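Local coordinates for protein iodotyrosine deiodinase (Thermotoga neapolitana, PDB 6TYK) that uses FMN and NADPH to strip halogen from halotyrosines, converting iodotyrosines into L-tyrosine and iodide, at residues E25-S30 / Y100-F105; E36-M41 / V121-L126; E115-A120 / R157-L162. One frame throughout, in Å; residues are numbered along the deposited sequence. Where two conformers were deposited one is given.

Interactions 2 and 3 share helix 113-130, of which they use successive turns, while interaction 1 uses strand 100-107, which precedes that helix in the chain and neighbours strand 156-165 of interaction 3 in the sheet. Interaction 1 stands away from the flavin, with the side chain of Leu102 about 14 Å from a bound FMN. It meets interaction 2 where Leu102 CD2 lies 3.8 Å from Leu124 CD1, and it joins interaction 3 through the sheet, Leu102 O lying 2.7 Å from Leu162 N. Between interactions 2 and 3, Gly40 N lies 3.0 Å from Ser116 OG. Both reach FMN, and each also has a bound 3-iodo-tyrosine beside it.

Interaction 1: E25-S30 / Y100-F105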
loop_
_atom_site.group_PDB
_atom_site.type_symbol
_atom_site.label_atom_id
_atom_site.label_comp_id
_atom_site.label_asym_id
_atom_site.label_seq_id
_atom_site.Cartn_x
_atom_site.Cartn_y
_atom_site.Cartn_z
ATOM N N GLU A 25 21.164 -5.055 -8.839
ATOM C CA GLU A 25 20.435 -3.989 -9.523
ATOM C C GLU A 25 18.957 -4.309 -9.766
ATOM O O GLU A 25 18.135 -3.404 -9.818
ATOM C CB GLU A 25 21.121 -3.585 -10.831
ATOM C CG GLU A 25 20.585 -2.280 -11.416
ATOM C CD GLU A 25 20.505 -1.158 -10.385
ATOM O OE1 GLU A 25 21.411 -1.064 -9.526
ATOM O OE2 GLU A 25 19.530 -0.374 -10.432
ATOM N N ASP A 26 18.619 -5.587 -9.908
ATOM C CA ASP A 26 17.222 -5.981 -10.092
ATOM C C ASP A 26 16.402 -5.680 -8.842
ATOM O O ASP A 26 15.277 -5.186 -8.916
ATOM C CB ASP A 26 17.113 -7.462 -10.461
ATOM C CG ASP A 26 17.661 -7.754 -11.837
ATOM O OD1 ASP A 26 17.581 -6.865 -12.709
ATOM O OD2 ASP A 26 18.176 -8.870 -12.043
ATOM N N LEU A 27 16.980 -5.971 -7.685
ATOM C CA LEU A 27 16.328 -5.638 -6.432
ATOM C C LEU A 27 16.265 -4.126 -6.243
ATOM O O LEU A 27 15.218 -3.568 -5.899
ATOM C CB LEU A 27 17.076 -6.283 -5.270
ATOM C CG LEU A 27 16.538 -5.969 -3.878
ATOM C CD1 LEU A 27 15.059 -6.318 -3.771
ATOM C CD2 LEU A 27 17.354 -6.707 -2.821
ATOM N N ILE A 28 17.392 -3.459 -6.469
ATOM C CA ILE A 28 17.452 -2.007 -6.333
ATOM C C ILE A 28 16.455 -1.300 -7.247
ATOM O O ILE A 28 15.852 -0.309 -6.848
ATOM C CB ILE A 28 18.875 -1.459 -6.578
ATOM C CG1 ILE A 28 19.837 -1.996 -5.514
ATOM C CG2 ILE A 28 18.870 0.068 -6.579
ATOM C CD1 ILE A 28 19.469 -1.603 -4.103
ATOM N N TYR A 29 16.276 -1.813 -8.465
ATOM C CA TYR A 29 15.259 -1.282 -9.375
ATOM C C TYR A 29 13.900 -1.201 -8.690
ATOM O O TYR A 29 13.198 -0.199 -8.787
ATOM C CB TYR A 29 15.141 -2.160 -10.627
ATOM C CG TYR A 29 13.925 -1.842 -11.470
ATOM C CD1 TYR A 29 13.941 -0.783 -12.371
ATOM C CD2 TYR A 29 12.761 -2.597 -11.366
ATOM C CE1 TYR A 29 12.839 -0.483 -13.140
ATOM C CE2 TYR A 29 11.653 -2.299 -12.129
ATOM C CZ TYR A 29 11.700 -1.243 -13.015
ATOM O OH TYR A 29 10.604 -0.937 -13.783
ATOM N N SER A 30 13.525 -2.265 -7.997
ATOM C CA SER A 30 12.215 -2.326 -7.356
ATOM C C SER A 30 12.102 -1.286 -6.252
ATOM O O SER A 30 11.038 -0.702 -6.042
ATOM C CB SER A 30 11.900 -3.740 -6.826
ATOM O OG SER A 30 12.490 -4.018 -5.556
ATOM N N TYR A 100 17.603 -13.030 -1.037
ATOM C CA TYR A 100 17.453 -11.772 -0.324
ATOM C C TYR A 100 16.262 -11.852 0.605
ATOM O O TYR A 100 15.203 -12.338 0.201
ATOM C CB TYR A 100 17.155 -10.628 -1.293
ATOM C CG TYR A 100 18.190 -10.329 -2.343
ATOM C CD1 TYR A 100 19.354 -9.650 -2.025
ATOM C CD2 TYR A 100 17.967 -10.664 -3.669
ATOM C CE1 TYR A 100 20.288 -9.351 -2.995
ATOM C CE2 TYR A 100 18.893 -10.367 -4.646
ATOM C CZ TYR A 100 20.051 -9.714 -4.300
ATOM O OH TYR A 100 20.974 -9.421 -5.271
ATOM N N LEU A 101 16.420 -11.364 1.832
ATOM C CA LEU A 101 15.264 -10.996 2.635
ATOM C C LEU A 101 15.245 -9.482 2.705
ATOM O O LEU A 101 16.125 -8.861 3.311
ATOM C CB LEU A 101 15.316 -11.584 4.037
ATOM C CG LEU A 101 15.533 -13.089 4.118
ATOM C CD1 LEU A 101 15.543 -13.517 5.574
ATOM C CD2 LEU A 101 14.450 -13.829 3.345
ATOM N N LEU A 102 14.263 -8.884 2.044
ATOM C CA LEU A 102 14.143 -7.437 2.052
ATOM C C LEU A 102 13.242 -7.057 3.209
ATOM O O LEU A 102 12.037 -7.342 3.197
ATOM C CB LEU A 102 13.547 -6.950 0.736
ATOM C CG LEU A 102 13.265 -5.447 0.683
ATOM C CD1 LEU A 102 14.553 -4.614 0.725
ATOM C CD2 LEU A 102 12.439 -5.101 -0.547
ATOM N N LEU A 103 13.836 -6.469 4.241
ATOM C CA LEU A 103 13.065 -6.002 5.378
ATOM C C LEU A 103 12.672 -4.562 5.146
ATOM O O LEU A 103 13.519 -3.700 4.913
ATOM C CB LEU A 103 13.851 -6.165 6.685
ATOM C CG LEU A 103 13.762 -7.558 7.334
ATOM C CD1 LEU A 103 14.254 -8.661 6.396
ATOM C CD2 LEU A 103 14.539 -7.583 8.637
ATOM N N VAL A 104 11.374 -4.307 5.209
ATOM C CA VAL A 104 10.835 -2.989 4.915
ATOM C C VAL A 104 10.347 -2.357 6.207
ATOM O O VAL A 104 9.504 -2.927 6.916
ATOM C CB VAL A 104 9.669 -3.074 3.906
ATOM C CG1 VAL A 104 9.134 -1.687 3.606
ATOM C CG2 VAL A 104 10.125 -3.750 2.625
ATOM N N PHE A 105 10.895 -1.186 6.527
ATOM C CA PHE A 105 10.542 -0.492 7.752
ATOM C C PHE A 105 9.794 0.792 7.459
ATOM O O PHE A 105 9.943 1.385 6.386
ATOM C CB PHE A 105 11.804 -0.115 8.535
ATOM C CG PHE A 105 12.641 -1.284 8.949
ATOM C CD1 PHE A 105 13.496 -1.902 8.052
ATOM C CD2 PHE A 105 12.591 -1.755 10.252
ATOM C CE1 PHE A 105 14.270 -2.984 8.447
ATOM C CE2 PHE A 105 13.367 -2.832 10.652
ATOM C CZ PHE A 105 14.207 -3.442 9.749
#
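Helix residues 25-30 lie against strand residues 100-105, and their backbones come nearest at Leu27 and Tyr100, whose CA atoms are 8.7 Å apart. Leu27 does all the touching from the helix side, and its two methyl branches divide the work. With CG anti to the backbone N (chi1 177°), the side chain reaches across to the strand and lays CD2 over one face of the Tyr100 ring. That methyl sits 3.8 Å from the ring centroid and only 17° off the ring normal, a CH-pi contact displaced toward the rim on the CB side, where Leu27 CD2 is 3.6 Å from Tyr100 CD1. The other branch turns to the next inward-facing strand residue, Leu27 CD1 lying a looser 4.3 Å from Leu102 CD2. A branched leucine suits this place because one side chain can serve two strand positions, while tyrosine offers a flat apolar face yet keeps a polar end, its OH being hydrogen-bonded to Pro22 O. Replacing Tyr100 by an alanine would probably strip Leu27 CD2 of the face it rests on, opening a gap beside the helix and leaving Pro22 O without this partner. Around the contact, Ile50 of strand 46-51 touches both Leu27 and Tyr100, and Phe48 touches Leu102. Farther along strand 100-107, Val104 packs on Val117 of helix 113-130, and helices 24-35 and 113-130 both lie against the face of the sheet that carries Leu102 and Val104.

Interaction 2: E36-M41 / V121-L126. With FMN (flavin mononucleotide), chain J; IYR (3-iodo-tyrosine), chain K.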
loop_
_atom_site.group_PDB
_atom_site.type_symbol
_atom_site.label_atom_id
_atom_site.label_comp_id
_atom_site.label_asym_id
_atom_site.label_seq_id
_atom_site.Cartn_x
_atom_site.Cartn_y
_atom_site.Cartn_z
ATOM N N GLU A 36 9.362 6.166 -5.742
ATOM C CA GLU A 36 8.580 7.162 -6.479
ATOM C C GLU A 36 7.146 7.302 -5.984
ATOM O O GLU A 36 6.433 8.217 -6.400
ATOM C CB GLU A 36 8.564 6.847 -7.976
ATOM C CG GLU A 36 9.892 7.077 -8.668
ATOM C CD GLU A 36 10.344 8.517 -8.571
ATOM O OE1 GLU A 36 9.485 9.421 -8.640
ATOM O OE2 GLU A 36 11.560 8.745 -8.425
ATOM N N ALA A 37 6.724 6.390 -5.111
ATOM C CA ALA A 37 5.374 6.430 -4.566
ATOM C C ALA A 37 5.103 7.694 -3.781
ATOM O O ALA A 37 6.022 8.329 -3.265
ATOM C CB ALA A 37 5.131 5.226 -3.679
ATOM N N PRO A 38 3.825 8.059 -3.680
ATOM C CA PRO A 38 3.440 9.147 -2.786
ATOM C C PRO A 38 3.568 8.724 -1.329
ATOM O O PRO A 38 3.664 7.539 -1.016
ATOM C CB PRO A 38 1.976 9.393 -3.155
ATOM C CG PRO A 38 1.488 8.049 -3.626
ATOM C CD PRO A 38 2.667 7.470 -4.373
ATOM N N SER A 39 3.585 9.706 -0.438
ATOM C CA SER A 39 3.599 9.433 0.988
ATOM C C SER A 39 3.106 10.652 1.733
ATOM O O SER A 39 3.156 11.777 1.213
ATOM C CB SER A 39 5.000 9.042 1.470
ATOM O OG SER A 39 5.952 10.065 1.197
ATOM N N GLY A 40 2.662 10.440 2.967
ATOM C CA GLY A 40 2.199 11.537 3.795
ATOM C C GLY A 40 3.301 12.568 3.927
ATOM O O GLY A 40 4.432 12.238 4.285
ATOM N N MET A 41 2.956 13.817 3.641
ATOM C CA MET A 41 3.899 14.924 3.672
ATOM C C MET A 41 5.186 14.670 2.886
ATOM O O MET A 41 6.222 15.284 3.152
ATOM C CB MET A 41 4.175 15.331 5.113
ATOM C CG MET A 41 2.925 15.876 5.797
ATOM S SD MET A 41 3.290 17.213 6.940
ATOM C CE MET A 41 1.659 17.643 7.546
ATOM N N VAL A 121 4.852 -0.544 -0.950
ATOM C CA VAL A 121 5.033 -1.981 -1.124
ATOM C C VAL A 121 4.248 -2.495 -2.342
ATOM O O VAL A 121 4.718 -3.365 -3.076
ATOM C CB VAL A 121 4.673 -2.763 0.153
ATOM C CG1 VAL A 121 4.588 -4.269 -0.146
ATOM C CG2 VAL A 121 5.677 -2.488 1.254
ATOM N N GLY A 122 3.078 -1.923 -2.586
ATOM C CA GLY A 122 2.330 -2.248 -3.791
ATOM C C GLY A 122 3.128 -1.952 -5.048
ATOM O O GLY A 122 3.206 -2.791 -5.941
ATOM N N TYR A 123 3.744 -0.767 -5.109
ATOM C CA TYR A 123 4.628 -0.435 -6.224
ATOM C C TYR A 123 5.742 -1.471 -6.319
ATOM O O TYR A 123 6.068 -1.968 -7.393
ATOM C CB TYR A 123 5.290 0.923 -6.008
ATOM C CG TYR A 123 4.489 2.158 -6.368
ATOM C CD1 TYR A 123 3.126 2.249 -6.125
ATOM C CD2 TYR A 123 5.133 3.259 -6.919
ATOM C CE1 TYR A 123 2.422 3.398 -6.440
ATOM C CE2 TYR A 123 4.442 4.418 -7.234
ATOM C CZ TYR A 123 3.087 4.478 -6.998
ATOM O OH TYR A 123 2.384 5.615 -7.309
ATOM N N LEU A 124 6.349 -1.756 -5.174
ATOM C CA LEU A 124 7.507 -2.638 -5.095
ATOM C C LEU A 124 7.209 -4.018 -5.670
ATOM O O LEU A 124 7.989 -4.563 -6.452
ATOM C CB LEU A 124 7.957 -2.740 -3.635
ATOM C CG LEU A 124 9.397 -3.130 -3.333
ATOM C CD1 LEU A 124 9.729 -2.755 -1.893
ATOM C CD2 LEU A 124 9.613 -4.606 -3.573
ATOM N N LEU A 125 6.071 -4.582 -5.293
ATOM C CA LEU A 125 5.718 -5.919 -5.767
ATOM C C LEU A 125 5.517 -5.959 -7.277
ATOM O O LEU A 125 5.898 -6.931 -7.930
ATOM C CB LEU A 125 4.461 -6.429 -5.073
ATOM C CG LEU A 125 4.563 -6.581 -3.557
ATOM C CD1 LEU A 125 3.272 -7.193 -3.019
ATOM C CD2 LEU A 125 5.761 -7.432 -3.166
ATOM N N LEU A 126 4.898 -4.922 -7.830
ATOM C CA LEU A 126 4.751 -4.849 -9.280
ATOM C C LEU A 126 6.104 -4.743 -9.974
ATOM O O LEU A 126 6.325 -5.359 -11.018
ATOM C CB LEU A 126 3.835 -3.688 -9.670
ATOM C CG LEU A 126 2.379 -3.907 -9.272
ATOM C CD1 LEU A 126 1.579 -2.617 -9.404
ATOM C CD2 LEU A 126 1.770 -5.017 -10.102
HETATM N N1 FMN J . -2.411 15.244 0.224
HETATM C C2 FMN J . -3.260 16.216 0.672
HETATM O O2 FMN J . -3.338 17.268 0.037
HETATM N N3 FMN J . -4.015 16.017 1.806
HETATM C C4 FMN J . -3.924 14.836 2.502
HETATM O O4 FMN J . -4.608 14.658 3.518
HETATM C C4A FMN J . -3.062 13.847 2.043
HETATM N N5 FMN J . -2.952 12.663 2.739
HETATM C C5A FMN J . -2.117 11.671 2.266
HETATM C C6 FMN J . -2.045 10.468 2.945
HETATM C C7 FMN J . -1.222 9.445 2.499
HETATM C C7M FMN J . -1.191 8.150 3.269
HETATM C C8 FMN J . -0.469 9.639 1.353
HETATM C C8M FMN J . 0.428 8.564 0.836
HETATM C C9 FMN J . -0.529 10.850 0.672
HETATM C C9A FMN J . -1.364 11.869 1.114
HETATM N N10 FMN J . -1.427 13.086 0.453
HETATM C C10 FMN J . -2.298 14.056 0.899
HETATM C "C1'" FMN J . -0.607 13.325 -0.779
HETATM C "C2'" FMN J . 0.850 13.658 -0.363
HETATM O "O2'" FMN J . 0.984 14.977 0.161
HETATM C "C3'" FMN J . 1.758 13.472 -1.580
HETATM O "O3'" FMN J . 1.763 12.090 -1.880
HETATM C "C4'" FMN J . 3.185 13.973 -1.386
HETATM O "O4'" FMN J . 3.185 15.368 -1.183
HETATM C "C5'" FMN J . 4.066 13.662 -2.591
HETATM O "O5'" FMN J . 3.449 14.152 -3.764
HETATM P P FMN J . 4.161 13.949 -5.186
HETATM O O1P FMN J . 5.588 14.447 -5.082
HETATM O O2P FMN J . 3.362 14.786 -6.166
HETATM O O3P FMN J . 4.039 12.507 -5.620
HETATM N N IYR K . -5.217 16.683 5.438
HETATM C CA IYR K . -4.571 17.974 5.444
HETATM C CB IYR K . -3.070 17.993 5.782
HETATM C CC IYR K . -2.183 17.132 4.950
HETATM C CD IYR K . -1.749 15.918 5.458
HETATM C CE IYR K . -0.890 15.078 4.739
HETATM I IE IYR K . -0.358 13.318 5.575
HETATM C CF IYR K . -0.446 15.482 3.474
HETATM O OF IYR K . 0.407 14.730 2.695
HETATM C CG IYR K . -0.868 16.718 2.942
HETATM C CH IYR K . -1.733 17.518 3.678
HETATM C C IYR K . -4.718 18.723 4.135
HETATM O O IYR K . -4.425 19.898 3.909
HETATM O OXT IYR K . -5.246 17.993 3.127
HETATM O O HOH W 1 4.193 7.593 -8.069
#
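Tyr123, projecting from helix 113-130, lays one face of its ring against Ala37 in the loop that follows helix 24-35. Ala37 CB stands 3.8 Å from the ring centroid and 15° off the normal, a CH-pi contact offset toward the rim, while the backbone comes closer still, Ala37 CA lying 3.5 Å from Tyr123 CE2. A small methyl is apt here, since it lets the loop backbone settle near the aromatic ring. Tyr123 CG is anti to its own carbonyl carbon (chi1 -82°), which carries the ring out toward the loop and places its hydroxyl beside Pro38, with Pro38 CD 3.5 Å from Tyr123 OH. In the ring plane, a water 2.8 Å from Tyr123 OH bridges the phenol to Glu36 O. The loop is part of the FMN-binding nitroreductase fold, and in the homodimer the flavin site is built by both subunits: Arg176 of the second subunit bonds to Ala37 O and to FMN. Beyond the Tyr123 contact, Pro38 CB lies 3.0 Å from FMN O3', and Ser39 makes weak hydrogen bonds to that same hydroxyl through its backbone N and O. Farther along, Met41 N gives the phenolic OF of 3-iodo-tyrosine a nearly straight hydrogen bond of 2.9 Å (165° at the hydrogen).

Interaction 3: E115-A120 / R157-L162; sequences ESVWLA and RLEVIL. With IYR (3-iodo-tyrosine), chain N; FMN (flavin mononucleotide), chain J.
The indole of Trp118 meets Glu159 at its edge, where NE1 donates to Glu159 OE1 over 2.9 Å with an angle of 161° at the hydrogen. The acceptor lies near the ring plane, but the carboxylate stands almost perpendicular to it, at 87°, and takes the N-H from above its own plane. At the six-membered end of the indole, Trp118 CH2 comes obliquely to within 3.6 Å of Val160 CB. Glu159, bent at chi2 (-69°), brings its carboxylate back toward the helix, and its CG passes 4.2 Å from Val117 CG1. Glu159 and Val160 can both serve one helix because they form a classic beta bulge opposite Val104, turning two consecutive side chains to the same side of the strand. Tryptophan fits by pairing a single donor with a broad apolar surface; it also touches an FMN and packs on Glu115 of the second subunit. Glu159 OE2 is gripped by Arg114 in a salt bridge and by a hydrogen bond with Ser106. Thus the buried carboxylate has partners for both oxygens, and the nearby arginine would be expected to favour its ionised form, which suits its role as acceptor for the indole N-H.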
loop_
_atom_site.group_PDB
_atom_site.type_symbol
_atom_site.label_atom_id
_atom_site.label_comp_id
_atom_site.label_asym_id
_atom_site.label_seq_id
_atom_site.Cartn_x
_atom_site.Cartn_y
_atom_site.Cartn_z
ATOM N N GLU A 115 0.553 3.613 6.288
ATOM C CA GLU A 115 -0.207 3.654 5.045
ATOM C C GLU A 115 0.695 3.897 3.839
ATOM O O GLU A 115 0.584 3.232 2.803
ATOM C CB GLU A 115 -1.266 4.749 5.115
ATOM C CG GLU A 115 -2.393 4.473 6.094
ATOM C CD GLU A 115 -2.132 4.981 7.505
ATOM O OE1 GLU A 115 -0.983 5.327 7.851
ATOM O OE2 GLU A 115 -3.108 5.046 8.279
ATOM N N SER A 116 1.608 4.849 3.990
ATOM C CA SER A 116 2.498 5.217 2.900
ATOM C C SER A 116 3.447 4.080 2.542
ATOM O O SER A 116 3.688 3.798 1.366
ATOM C CB SER A 116 3.291 6.454 3.285
ATOM O OG SER A 116 2.428 7.551 3.538
ATOM N N VAL A 117 3.977 3.407 3.557
ATOM C CA VAL A 117 4.899 2.320 3.291
ATOM C C VAL A 117 4.189 1.160 2.596
ATOM O O VAL A 117 4.709 0.600 1.641
ATOM C CB VAL A 117 5.642 1.873 4.560
ATOM C CG1 VAL A 117 6.401 0.586 4.304
ATOM C CG2 VAL A 117 6.591 2.987 5.034
ATOM N N TRP A 118 2.982 0.819 3.041
ATOM C CA TRP A 118 2.254 -0.271 2.395
ATOM C C TRP A 118 1.856 0.067 0.966
ATOM O O TRP A 118 1.919 -0.784 0.079
ATOM C CB TRP A 118 1.084 -0.745 3.261
ATOM C CG TRP A 118 1.615 -1.638 4.325
ATOM C CD1 TRP A 118 1.954 -1.293 5.607
ATOM C CD2 TRP A 118 1.960 -3.023 4.176
ATOM N NE1 TRP A 118 2.486 -2.388 6.262
ATOM C CE2 TRP A 118 2.486 -3.460 5.407
ATOM C CE3 TRP A 118 1.876 -3.930 3.118
ATOM C CZ2 TRP A 118 2.910 -4.771 5.612
ATOM C CZ3 TRP A 118 2.296 -5.221 3.322
ATOM C CH2 TRP A 118 2.808 -5.632 4.556
ATOM N N LEU A 119 1.518 1.331 0.724
ATOM C CA LEU A 119 1.259 1.791 -0.635
ATOM C C LEU A 119 2.508 1.561 -1.501
ATOM O O LEU A 119 2.434 0.999 -2.599
ATOM C CB LEU A 119 0.888 3.262 -0.581
ATOM C CG LEU A 119 0.317 3.906 -1.833
ATOM C CD1 LEU A 119 -0.391 5.187 -1.440
ATOM C CD2 LEU A 119 1.409 4.199 -2.830
ATOM N N ALA A 120 3.667 1.979 -0.991
ATOM C CA ALA A 120 4.934 1.790 -1.691
ATOM C C ALA A 120 5.240 0.307 -1.899
ATOM O O ALA A 120 5.819 -0.064 -2.914
ATOM C CB ALA A 120 6.064 2.462 -0.927
ATOM N N ARG A 157 9.882 0.978 12.444
ATOM C CA ARG A 157 9.041 -0.176 12.705
ATOM C C ARG A 157 9.159 -1.146 11.546
ATOM O O ARG A 157 8.960 -0.760 10.401
ATOM C CB ARG A 157 7.583 0.268 12.820
ATOM C CG ARG A 157 6.614 -0.875 12.940
ATOM C CD ARG A 157 5.208 -0.390 13.206
ATOM N NE ARG A 157 4.310 -1.516 13.414
ATOM C CZ ARG A 157 3.144 -1.431 14.039
ATOM N NH1 ARG A 157 2.743 -0.262 14.519
ATOM N NH2 ARG A 157 2.387 -2.516 14.191
ATOM N N LEU A 158 9.472 -2.407 11.829
ATOM C CA LEU A 158 9.486 -3.399 10.765
ATOM C C LEU A 158 8.057 -3.678 10.328
ATOM O O LEU A 158 7.217 -4.029 11.147
ATOM C CB LEU A 158 10.163 -4.681 11.237
ATOM C CG LEU A 158 10.258 -5.829 10.236
ATOM C CD1 LEU A 158 10.948 -5.398 8.944
ATOM C CD2 LEU A 158 11.005 -6.990 10.891
ATOM N N GLU A 159 7.789 -3.508 9.039
ATOM C CA GLU A 159 6.446 -3.700 8.505
ATOM C C GLU A 159 6.261 -5.078 7.884
ATOM O O GLU A 159 5.209 -5.698 8.015
ATOM C CB GLU A 159 6.136 -2.639 7.450
ATOM C CG GLU A 159 5.972 -1.239 8.010
ATOM C CD GLU A 159 4.721 -1.081 8.848
ATOM O OE1 GLU A 159 3.839 -1.971 8.791
ATOM O OE2 GLU A 159 4.604 -0.059 9.553
ATOM N N VAL A 160 7.270 -5.550 7.169
ATOM C CA VAL A 160 7.118 -6.783 6.422
ATOM C C VAL A 160 8.490 -7.312 6.044
ATOM O O VAL A 160 9.433 -6.538 5.879
ATOM C CB VAL A 160 6.253 -6.564 5.149
ATOM C CG1 VAL A 160 6.909 -5.574 4.175
ATOM C CG2 VAL A 160 5.985 -7.876 4.461
ATOM N N ILE A 161 8.602 -8.634 5.974
ATOM C CA ILE A 161 9.790 -9.294 5.455
ATOM C C ILE A 161 9.425 -9.775 4.072
ATOM O O ILE A 161 8.486 -10.561 3.913
ATOM C CB ILE A 161 10.164 -10.503 6.329
ATOM C CG1 ILE A 161 10.527 -10.040 7.744
ATOM C CG2 ILE A 161 11.300 -11.313 5.688
ATOM C CD1 ILE A 161 10.584 -11.183 8.737
ATOM N N LEU A 162 10.152 -9.309 3.068
ATOM C CA LEU A 162 9.894 -9.728 1.698
ATOM C C LEU A 162 11.038 -10.583 1.184
ATOM O O LEU A 162 12.054 -10.056 0.729
ATOM C CB LEU A 162 9.744 -8.514 0.777
ATOM C CG LEU A 162 8.539 -7.611 1.002
ATOM C CD1 LEU A 162 8.762 -6.293 0.280
ATOM C CD2 LEU A 162 7.269 -8.264 0.491
HETATM N N IYR N . -4.004 5.339 11.505
HETATM C CA IYR N . -3.331 4.489 12.464
HETATM C CB IYR N . -2.013 3.841 11.994
HETATM C CC IYR N . -2.237 2.478 11.448
HETATM C CD IYR N . -2.019 2.237 10.091
HETATM C CE IYR N . -2.208 0.971 9.540
HETATM I IE IYR N . -1.871 0.685 7.560
HETATM C CF IYR N . -2.632 -0.060 10.386
HETATM O OF IYR N . -2.853 -1.339 9.966
HETATM C CG IYR N . -2.861 0.167 11.759
HETATM C CH IYR N . -2.661 1.431 12.282
HETATM C C IYR N . -2.981 5.242 13.737
HETATM O O IYR N . -3.106 4.881 14.912
HETATM O OXT IYR N . -2.451 6.474 13.502
HETATM N N1 FMN J . -2.411 15.244 0.224
HETATM C C2 FMN J . -3.260 16.216 0.672
HETATM O O2 FMN J . -3.338 17.268 0.037
HETATM N N3 FMN J . -4.015 16.017 1.806
HETATM C C4 FMN J . -3.924 14.836 2.502
HETATM O O4 FMN J . -4.608 14.658 3.518
HETATM C C4A FMN J . -3.062 13.847 2.043
HETATM N N5 FMN J . -2.952 12.663 2.739
HETATM C C5A FMN J . -2.117 11.671 2.266
HETATM C C6 FMN J . -2.045 10.468 2.945
HETATM C C7 FMN J . -1.222 9.445 2.499
HETATM C C7M FMN J . -1.191 8.150 3.269
HETATM C C8 FMN J . -0.469 9.639 1.353
HETATM C C8M FMN J . 0.428 8.564 0.836
HETATM C C9 FMN J . -0.529 10.850 0.672
HETATM C C9A FMN J . -1.364 11.869 1.114
HETATM N N10 FMN J . -1.427 13.086 0.453
HETATM C C10 FMN J . -2.298 14.056 0.899
HETATM C "C1'" FMN J . -0.607 13.325 -0.779
HETATM C "C2'" FMN J . 0.850 13.658 -0.363
HETATM O "O2'" FMN J . 0.984 14.977 0.161
HETATM C "C3'" FMN J . 1.758 13.472 -1.580
HETATM O "O3'" FMN J . 1.763 12.090 -1.880
HETATM C "C4'" FMN J . 3.185 13.973 -1.386
HETATM O "O4'" FMN J . 3.185 15.368 -1.183
HETATM C "C5'" FMN J . 4.066 13.662 -2.591
HETATM O "O5'" FMN J . 3.449 14.152 -3.764
HETATM P P FMN J . 4.161 13.949 -5.186
HETATM O O1P FMN J . 5.588 14.447 -5.082
HETATM O O2P FMN J . 3.362 14.786 -6.166
HETATM O O3P FMN J . 4.039 12.507 -5.620
#